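Local coordinates for phosphatidylethanolamine-binding protein (Plasmodium vivax, PDB 2GZQ) that probably binds phosphatidylethanolamine or related phosphate-bearing headgroups in a surface pocket, at residues Y77-F82 with S105-K110; I143-K148 with M187-F192; I121-Y126 with G153-V158. All coordinates share one frame; numbering follows the deposited sequence. Where two conformers were deposited one is given.

Overall arrangement
Contacts 1 and 2 pair strands of one six-stranded sheet; contact 3 lays a loop against its edge strand 121-124. Strands 77-85 and 138-148 are neighbours, which brings the centres of contacts 1 and 2 to about 8 Å apart; C78 N lies 2.9 Å from V147 O, a probable hydrogen bond. On the other flank S105 O of contact 1 lies 2.7 Å from I121 N of contact 3, the two centres being about 12 Å apart. Contacts 2 and 3, about 14 Å between centres, meet less extensively, with V155 against M187. Strand 77-85 runs on into the family's DPDxP motif, and strand 138-148 begins at its GxHR motif; in relatives these motifs line the anion-binding pocket.

Contact 1 of 3, residues Y77-F82 with S105-K110; sequences YCYILF and SGIKSK
A G1 beta bulge, with G106 and I107 both facing Y79, joins the antiparallel strands 77-85 and 99-107 inside the six-stranded sheet of the PEBP fold. The principle is that one extra residue lets a single carbonyl serve two donors. Y79 O accepts from G106 N at 3.0 Å and from I107 N at 3.1 Å; the second donor lies in the carbonyl plane on a lone pair, whereas the first is tilted from that plane. G106 has a phi of 113°, a positive value that glycine adopts readily. In return Y79 N gives a fairly straight bond to I107 O, 2.9 Å long with 161° at the hydrogen.

The bulge shifts the register by one residue; side chains pack on both faces of the sheet. On one, Y79 and I107 cross at about a right angle, their CB atoms 3.9 Å apart, while CG2 of I107 comes near the plane of the tyrosine ring at its edge. L81 joins the same cluster, its CB lying 4.1 Å from I107 CD1. F69 touches both Y79 and I107, so strand 66-69 of the second sheet covers this side; Y79 OH is hydrogen-bonded to E71 O. On the other face, CG1 of I80, anti to the backbone N, sits beside S105 CB, and an extended chi2 (168°) carries CD1 on to 3.8 Å from S105 OG, a hydroxyl hydrogen-bonded in turn to K152 O.

Where the strand pairing gives out, K108 takes over. Bends at chi2 and chi3 turn its CD and CE back toward strand 77-82, with CD 3.5 Å from Y77 O. From there K108 NZ donates to Y77 O over a short 2.6 Å.

Contact 2 of 3, residues I143-K148 with M187-F192; sequences ILSLVK and MKIVGF
L144 O is gripped by two backbone donors of the neighbouring strand, V190 N at 2.8 Å and G191 N at 3.1 Å. The first bond is nearly straight, 172° at the hydrogen, and the second is more bent, its donor also tilted further from the carbonyl plane. L144 N answers with a 2.9 Å bond to G191 O, which it reaches from above that carbonyl's plane. Beyond this forked pair of hydrogen bonds the ladder resumes one residue out of step: L146 N donates to K188 O at 2.8 Å, and a CA-H...O contact from S145 CA reaches the same oxygen. K188 N closes the pair on L146 O with a longer bond of 3.3 Å.

Side chains then sort onto two faces. L144 and L146 share one with V190; V190 and L146 cross at about a right angle, V190 CG1 meeting L146 CD1 and, at 4.0 Å, L146 CG. Y79 of the strand beyond lies against both leucines. K188 starts out on this side too, but its tip turns away to form a salt bridge with D34. On the opposite face I143, S145 and I189 are covered by I182 of helix 178-184. Here I143 CG1 approaches the edge of the F192 ring in its plane, 3.8 Å from F192 CE2, while F28 meets that ring edge-to-face. Selenomethionine M187 lies alongside V147, pointing the same way, with M187 CE 3.6 Å from V147 CG2.

A G1 bulge shares the forked acceptor and the slip but has a glycine of positive phi at its first position; the near-helical V190 there (phi -130°, psi -11°) marks a classic beta bulge, set in the long antiparallel strands of the PEBP sheet.

Contact 3 of 3, residues I121-Y126 with G153-V158; sequences ITLLPY and GNVTGV
I121, at the start of an edge strand of the six-stranded PEBP sheet, meets G153 in the loop that follows strand 138-148. The side chain is extended at chi2 (-179°), which carries CD1 up against the glycine backbone, 3.7 Å from G153 CA. The example illustrates how an edge strand can be covered by a loop through apolar contacts with the loop's backbone and side chains.

Two residues on, the chain turns a corner at L123, where L123 and L124 both face A103 in a classic beta bulge. L123 has the largest contact area of its segment; CB, CD1 and CD2 all lie near V158, and CD1 also reaches V155. Its CB lies 3.8 Å from V158 CG1, and the two side chains cross at about a right angle. CD1 of L123 comes to 3.9 Å from V155 CG2; CD2 sits 3.9 Å from V158 O. L123 thus bridges the two ends of a type II beta turn, V155 to V158, which is closed by a hydrogen bond from V158 N to V155 O and has G157 at a positive phi of 96°. V181 of helix 178-184 packs on both valines, and I80 of strand 77-85 touches L123, so the cluster is buried between sheet and helix.

L124 adds a lighter touch: its CD1 lies 4.2 Å from V158 CG1, the same methyl that meets L123 CB.

Contact 1 of 3, residues Y77-F82 with S105-K110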
loop_
_atom_site.group_PDB
_atom_site.type_symbol
_atom_site.label_atom_id
_atom_site.label_comp_id
_atom_site.label_asym_id
_atom_site.label_seq_id
_atom_site.Cartn_x
_atom_site.Cartn_y
_atom_site.Cartn_z
ATOM N N TYR A 77 -10.781 -10.486 12.449
ATOM C CA TYR A 77 -10.219 -9.906 11.241
ATOM C C TYR A 77 -8.862 -9.300 11.542
ATOM O O TYR A 77 -8.521 -9.011 12.689
ATOM C CB TYR A 77 -11.174 -8.844 10.641
ATOM C CG TYR A 77 -12.347 -9.481 9.944
ATOM C CD1 TYR A 77 -12.313 -9.693 8.576
ATOM C CD2 TYR A 77 -13.432 -9.954 10.665
ATOM C CE1 TYR A 77 -13.343 -10.302 7.931
ATOM C CE2 TYR A 77 -14.487 -10.578 10.021
ATOM C CZ TYR A 77 -14.428 -10.757 8.651
ATOM O OH TYR A 77 -15.485 -11.411 8.039
ATOM N N CYS A 78 -8.096 -9.097 10.485
ATOM C CA CYS A 78 -6.855 -8.367 10.631
ATOM C C CYS A 78 -6.677 -7.448 9.430
ATOM O O CYS A 78 -7.408 -7.533 8.435
ATOM C CB CYS A 78 -5.681 -9.323 10.816
ATOM S SG CYS A 78 -5.536 -10.491 9.488
ATOM N N TYR A 79 -5.741 -6.524 9.545
ATOM C CA TYR A 79 -5.386 -5.714 8.396
ATOM C C TYR A 79 -4.360 -6.402 7.528
ATOM O O TYR A 79 -3.458 -7.092 7.998
ATOM C CB TYR A 79 -4.822 -4.352 8.813
ATOM C CG TYR A 79 -5.781 -3.438 9.568
ATOM C CD1 TYR A 79 -5.382 -2.815 10.718
ATOM C CD2 TYR A 79 -7.065 -3.211 9.116
ATOM C CE1 TYR A 79 -6.231 -1.972 11.418
ATOM C CE2 TYR A 79 -7.931 -2.376 9.813
ATOM C CZ TYR A 79 -7.499 -1.749 10.954
ATOM O OH TYR A 79 -8.405 -0.937 11.607
ATOM N N ILE A 80 -4.504 -6.122 6.249
ATOM C CA ILE A 80 -3.481 -6.390 5.242
ATOM C C ILE A 80 -3.159 -5.066 4.560
ATOM O O ILE A 80 -4.062 -4.304 4.194
ATOM C CB ILE A 80 -3.932 -7.504 4.244
ATOM C CG1 ILE A 80 -2.834 -7.787 3.232
ATOM C CG2 ILE A 80 -5.272 -7.179 3.617
ATOM C CD1 ILE A 80 -3.082 -9.050 2.401
ATOM N N LEU A 81 -1.869 -4.782 4.424
ATOM C CA LEU A 81 -1.385 -3.495 3.937
ATOM C C LEU A 81 -0.512 -3.736 2.720
ATOM O O LEU A 81 0.410 -4.553 2.760
ATOM C CB LEU A 81 -0.569 -2.837 5.049
ATOM C CG LEU A 81 0.057 -1.490 4.724
ATOM C CD1 LEU A 81 -0.918 -0.434 4.289
ATOM C CD2 LEU A 81 0.837 -0.978 5.916
ATOM N N PHE A 82 -0.799 -3.000 1.654
ATOM C CA PHE A 82 -0.008 -3.040 0.446
ATOM C C PHE A 82 0.557 -1.637 0.213
ATOM O O PHE A 82 -0.196 -0.651 0.332
ATOM C CB PHE A 82 -0.871 -3.392 -0.784
ATOM C CG PHE A 82 -1.516 -4.753 -0.758
ATOM C CD1 PHE A 82 -0.870 -5.871 -0.288
ATOM C CD2 PHE A 82 -2.806 -4.932 -1.242
ATOM C CE1 PHE A 82 -1.494 -7.105 -0.313
ATOM C CE2 PHE A 82 -3.389 -6.148 -1.277
ATOM C CZ PHE A 82 -2.765 -7.232 -0.800
ATOM N N SER A 105 0.420 -8.919 6.053
ATOM C CA SER A 105 -0.912 -9.356 6.411
ATOM C C SER A 105 -0.956 -9.879 7.833
ATOM O O SER A 105 0.008 -10.482 8.301
ATOM C CB SER A 105 -1.298 -10.438 5.409
ATOM O OG SER A 105 -2.608 -10.941 5.614
ATOM N N GLY A 106 -2.024 -9.640 8.564
ATOM C CA GLY A 106 -2.147 -10.178 9.915
ATOM C C GLY A 106 -2.138 -9.167 11.037
ATOM O O GLY A 106 -2.169 -9.554 12.215
ATOM N N ILE A 107 -2.089 -7.889 10.687
ATOM C CA ILE A 107 -1.966 -6.797 11.674
ATOM C C ILE A 107 -3.211 -6.747 12.561
ATOM O O ILE A 107 -4.333 -6.742 12.087
ATOM C CB ILE A 107 -1.798 -5.410 10.978
ATOM C CG1 ILE A 107 -0.582 -5.393 10.025
ATOM C CG2 ILE A 107 -1.725 -4.304 11.988
ATOM C CD1 ILE A 107 -0.684 -4.420 8.867
ATOM N N LYS A 108 -3.001 -6.751 13.861
ATOM C CA LYS A 108 -4.060 -6.720 14.869
ATOM C C LYS A 108 -4.021 -5.441 15.724
ATOM O O LYS A 108 -5.010 -5.110 16.376
ATOM C CB LYS A 108 -3.951 -7.924 15.821
ATOM C CG LYS A 108 -4.182 -9.258 15.182
ATOM C CD LYS A 108 -5.586 -9.381 14.609
ATOM C CE LYS A 108 -6.647 -9.408 15.693
ATOM N NZ LYS A 108 -8.074 -9.476 15.225
ATOM N N SER A 109 -2.874 -4.761 15.726
ATOM C CA SER A 109 -2.558 -3.684 16.683
ATOM C C SER A 109 -2.762 -2.315 16.039
ATOM O O SER A 109 -2.559 -2.176 14.835
ATOM C CB SER A 109 -1.079 -3.767 17.075
ATOM O OG SER A 109 -0.693 -2.646 17.865
ATOM N N LYS A 110 -3.073 -1.285 16.825
ATOM C CA LYS A 110 -3.149 0.063 16.278
ATOM C C LYS A 110 -1.800 0.619 15.875
ATOM O O LYS A 110 -1.736 1.693 15.320
ATOM C CB LYS A 110 -3.761 1.032 17.277
ATOM C CG LYS A 110 -5.246 0.927 17.383
ATOM C CD LYS A 110 -5.726 1.707 18.560
ATOM C CE LYS A 110 -5.809 3.173 18.250
ATOM N NZ LYS A 110 -6.609 3.878 19.289
#

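Contact 2 of 3, residues I143-K148 with M187-F192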
loop_
_atom_site.group_PDB
_atom_site.type_symbol
_atom_site.label_atom_id
_atom_site.label_comp_id
_atom_site.label_asym_id
_atom_site.label_seq_id
_atom_site.Cartn_x
_atom_site.Cartn_y
_atom_site.Cartn_z
ATOM N N ILE A 143 -2.540 0.976 0.781
ATOM C CA ILE A 143 -3.923 0.534 0.817
ATOM C C ILE A 143 -4.092 -0.459 1.974
ATOM O O ILE A 143 -3.374 -1.465 2.059
ATOM C CB ILE A 143 -4.313 -0.175 -0.486
ATOM C CG1 ILE A 143 -4.066 0.713 -1.713
ATOM C CG2 ILE A 143 -5.766 -0.629 -0.419
ATOM C CD1 ILE A 143 -4.036 -0.024 -3.020
ATOM N N LEU A 144 -5.032 -0.158 2.843
ATOM C CA LEU A 144 -5.322 -0.945 4.020
ATOM C C LEU A 144 -6.659 -1.633 3.880
ATOM O O LEU A 144 -7.664 -0.960 3.569
ATOM C CB LEU A 144 -5.377 -0.027 5.252
ATOM C CG LEU A 144 -5.408 -0.704 6.602
ATOM C CD1 LEU A 144 -4.068 -1.354 6.915
ATOM C CD2 LEU A 144 -5.836 0.298 7.703
ATOM N N SER A 145 -6.676 -2.961 4.055
ATOM C CA SER A 145 -7.883 -3.755 3.876
ATOM C C SER A 145 -8.040 -4.713 5.048
ATOM O O SER A 145 -7.102 -4.976 5.789
ATOM C CB SER A 145 -7.816 -4.556 2.564
ATOM O OG SER A 145 -7.620 -3.718 1.461
ATOM N N LEU A 146 -9.236 -5.250 5.207
ATOM C CA LEU A 146 -9.537 -6.305 6.168
ATOM C C LEU A 146 -9.540 -7.664 5.490
ATOM O O LEU A 146 -10.115 -7.842 4.409
ATOM C CB LEU A 146 -10.943 -6.105 6.752
ATOM C CG LEU A 146 -11.052 -4.910 7.711
ATOM C CD1 LEU A 146 -12.521 -4.836 8.129
ATOM C CD2 LEU A 146 -10.141 -5.019 8.903
ATOM N N VAL A 147 -8.922 -8.614 6.158
ATOM C CA VAL A 147 -8.918 -10.011 5.792
ATOM C C VAL A 147 -9.289 -10.834 7.020
ATOM O O VAL A 147 -8.925 -10.497 8.143
ATOM C CB VAL A 147 -7.526 -10.422 5.196
ATOM C CG1 VAL A 147 -6.404 -10.221 6.181
ATOM C CG2 VAL A 147 -7.521 -11.849 4.712
ATOM N N LYS A 148 -10.030 -11.908 6.815
ATOM C CA LYS A 148 -10.296 -12.843 7.907
ATOM C C LYS A 148 -8.990 -13.364 8.464
ATOM O O LYS A 148 -8.086 -13.691 7.724
ATOM C CB LYS A 148 -11.128 -14.029 7.433
ATOM C CG LYS A 148 -12.536 -13.692 7.120
ATOM C CD LYS A 148 -13.331 -14.966 6.830
ATOM C CE LYS A 148 -14.784 -14.679 6.565
ATOM N NZ LYS A 148 -15.483 -15.915 6.129
HETATM N N MSE A 187 -11.746 -9.242 0.158
HETATM C CA MSE A 187 -11.287 -8.380 1.231
HETATM C C MSE A 187 -12.021 -7.036 1.153
HETATM O O MSE A 187 -12.623 -6.728 0.147
HETATM C CB MSE A 187 -9.766 -8.211 1.125
HETATM C CG MSE A 187 -8.993 -9.507 1.329
HETATM SE SE MSE A 187 -7.118 -9.327 0.698
HETATM C CE MSE A 187 -6.384 -10.945 1.422
ATOM N N LYS A 188 -11.962 -6.252 2.220
ATOM C CA LYS A 188 -12.660 -4.958 2.284
ATOM C C LYS A 188 -11.631 -3.839 2.453
ATOM O O LYS A 188 -10.927 -3.820 3.465
ATOM C CB LYS A 188 -13.660 -4.913 3.455
ATOM C CG LYS A 188 -14.401 -3.601 3.529
ATOM C CD LYS A 188 -15.252 -3.466 4.787
ATOM C CE LYS A 188 -15.795 -2.031 4.890
ATOM N NZ LYS A 188 -17.085 -1.870 4.188
ATOM N N ILE A 189 -11.568 -2.881 1.532
ATOM C CA ILE A 189 -10.687 -1.738 1.693
ATOM C C ILE A 189 -11.253 -0.844 2.773
ATOM O O ILE A 189 -12.439 -0.515 2.774
ATOM C CB ILE A 189 -10.591 -0.941 0.385
ATOM C CG1 ILE A 189 -9.897 -1.802 -0.678
ATOM C CG2 ILE A 189 -9.840 0.359 0.598
ATOM C CD1 ILE A 189 -10.108 -1.323 -2.084
ATOM N N VAL A 190 -10.404 -0.426 3.706
ATOM C CA VAL A 190 -10.827 0.430 4.824
ATOM C C VAL A 190 -9.987 1.678 5.082
ATOM O O VAL A 190 -10.410 2.545 5.804
ATOM C CB VAL A 190 -10.983 -0.362 6.124
ATOM C CG1 VAL A 190 -12.031 -1.465 6.020
ATOM C CG2 VAL A 190 -9.627 -0.940 6.598
ATOM N N GLY A 191 -8.827 1.772 4.438
ATOM C CA GLY A 191 -7.950 2.908 4.639
ATOM C C GLY A 191 -7.036 3.116 3.468
ATOM O O GLY A 191 -6.770 2.216 2.682
ATOM N N PHE A 192 -6.535 4.341 3.362
ATOM C CA PHE A 192 -5.667 4.727 2.253
ATOM C C PHE A 192 -4.816 5.922 2.645
ATOM O O PHE A 192 -5.299 6.841 3.325
ATOM C CB PHE A 192 -6.504 5.101 1.035
ATOM C CG PHE A 192 -5.680 5.335 -0.199
ATOM C CD1 PHE A 192 -5.432 6.633 -0.682
ATOM C CD2 PHE A 192 -5.129 4.272 -0.886
ATOM C CE1 PHE A 192 -4.646 6.837 -1.797
ATOM C CE2 PHE A 192 -4.338 4.486 -1.995
ATOM C CZ PHE A 192 -4.100 5.773 -2.447
#

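Contact 3 of 3, residues I121-Y126 with G153-V158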
loop_
_atom_site.group_PDB
_atom_site.type_symbol
_atom_site.label_atom_id
_atom_site.label_comp_id
_atom_site.label_asym_id
_atom_site.label_seq_id
_atom_site.Cartn_x
_atom_site.Cartn_y
_atom_site.Cartn_z
ATOM N N ILE A 121 2.401 -11.699 8.739
ATOM C CA ILE A 121 3.034 -12.482 7.696
ATOM C C ILE A 121 3.478 -11.487 6.646
ATOM O O ILE A 121 2.646 -10.762 6.067
ATOM C CB ILE A 121 2.044 -13.488 7.099
ATOM C CG1 ILE A 121 1.466 -14.392 8.171
ATOM C CG2 ILE A 121 2.744 -14.306 6.018
ATOM C CD1 ILE A 121 0.488 -15.428 7.665
ATOM N N THR A 122 4.761 -11.453 6.352
ATOM C CA THR A 122 5.284 -10.618 5.299
ATOM C C THR A 122 5.237 -11.353 3.958
ATOM O O THR A 122 6.055 -12.228 3.678
ATOM C CB THR A 122 6.690 -10.105 5.637
ATOM O OG1 THR A 122 6.597 -9.264 6.800
ATOM C CG2 THR A 122 7.284 -9.306 4.515
ATOM N N LEU A 123 4.219 -11.058 3.177
ATOM C CA LEU A 123 3.999 -11.751 1.920
ATOM C C LEU A 123 4.961 -11.251 0.841
ATOM O O LEU A 123 5.426 -11.994 0.007
ATOM C CB LEU A 123 2.555 -11.544 1.466
ATOM C CG LEU A 123 1.486 -12.133 2.370
ATOM C CD1 LEU A 123 0.094 -11.649 1.905
ATOM C CD2 LEU A 123 1.546 -13.622 2.392
ATOM N N LEU A 124 5.289 -9.961 0.892
ATOM C CA LEU A 124 6.328 -9.370 0.046
ATOM C C LEU A 124 7.128 -8.389 0.900
ATOM O O LEU A 124 6.574 -7.362 1.324
ATOM C CB LEU A 124 5.721 -8.643 -1.156
ATOM C CG LEU A 124 4.990 -9.566 -2.133
ATOM C CD1 LEU A 124 4.163 -8.733 -3.108
ATOM C CD2 LEU A 124 5.982 -10.443 -2.907
ATOM N N PRO A 125 8.428 -8.669 1.124
ATOM C CA PRO A 125 9.148 -7.776 2.006
ATOM C C PRO A 125 9.373 -6.416 1.344
ATOM O O PRO A 125 9.469 -6.303 0.117
ATOM C CB PRO A 125 10.471 -8.501 2.249
ATOM C CG PRO A 125 10.658 -9.382 1.056
ATOM C CD PRO A 125 9.284 -9.747 0.589
ATOM N N TYR A 126 9.462 -5.385 2.169
ATOM C CA TYR A 126 9.595 -4.012 1.705
ATOM C C TYR A 126 10.783 -3.842 0.784
ATOM O O TYR A 126 11.917 -4.198 1.160
ATOM C CB TYR A 126 9.756 -3.084 2.918
ATOM C CG TYR A 126 9.817 -1.634 2.526
ATOM C CD1 TYR A 126 8.677 -0.874 2.428
ATOM C CD2 TYR A 126 11.032 -1.030 2.234
ATOM C CE1 TYR A 126 8.731 0.455 2.085
ATOM C CE2 TYR A 126 11.102 0.308 1.855
ATOM C CZ TYR A 126 9.938 1.040 1.757
ATOM O OH TYR A 126 9.956 2.375 1.366
ATOM N N GLY A 153 -2.848 -15.755 5.626
ATOM C CA GLY A 153 -1.729 -16.327 4.863
ATOM C C GLY A 153 -2.165 -17.130 3.662
ATOM O O GLY A 153 -1.402 -17.947 3.147
ATOM N N ASN A 154 -3.394 -16.894 3.229
ATOM C CA ASN A 154 -3.989 -17.598 2.120
ATOM C C ASN A 154 -4.605 -16.598 1.157
ATOM O O ASN A 154 -5.817 -16.551 0.984
ATOM C CB ASN A 154 -5.058 -18.551 2.656
ATOM C CG ASN A 154 -5.572 -19.492 1.608
ATOM O OD1 ASN A 154 -4.975 -19.622 0.536
ATOM N ND2 ASN A 154 -6.698 -20.133 1.889
ATOM N N VAL A 155 -3.758 -15.799 0.549
ATOM C CA VAL A 155 -4.179 -14.712 -0.315
ATOM C C VAL A 155 -3.948 -15.173 -1.745
ATOM O O VAL A 155 -2.793 -15.348 -2.175
ATOM C CB VAL A 155 -3.373 -13.442 -0.027
ATOM C CG1 VAL A 155 -3.806 -12.328 -0.948
ATOM C CG2 VAL A 155 -3.521 -13.085 1.468
ATOM N N THR A 156 -5.018 -15.423 -2.474
ATOM C CA THR A 156 -4.899 -15.818 -3.858
ATOM C C THR A 156 -4.153 -14.720 -4.624
ATOM O O THR A 156 -4.528 -13.552 -4.517
ATOM C CB THR A 156 -6.307 -16.065 -4.416
ATOM O OG1 THR A 156 -6.942 -17.081 -3.619
ATOM C CG2 THR A 156 -6.254 -16.478 -5.883
ATOM N N GLY A 157 -3.127 -15.084 -5.390
ATOM C CA GLY A 157 -2.347 -14.109 -6.135
ATOM C C GLY A 157 -1.073 -13.657 -5.446
ATOM O O GLY A 157 -0.147 -13.143 -6.097
ATOM N N VAL A 158 -1.001 -13.845 -4.129
ATOM C CA VAL A 158 0.132 -13.401 -3.352
ATOM C C VAL A 158 0.522 -14.502 -2.364
ATOM O O VAL A 158 0.183 -14.454 -1.168
ATOM C CB VAL A 158 -0.147 -12.085 -2.601
ATOM C CG1 VAL A 158 1.162 -11.518 -2.097
ATOM C CG2 VAL A 158 -0.837 -11.063 -3.483
#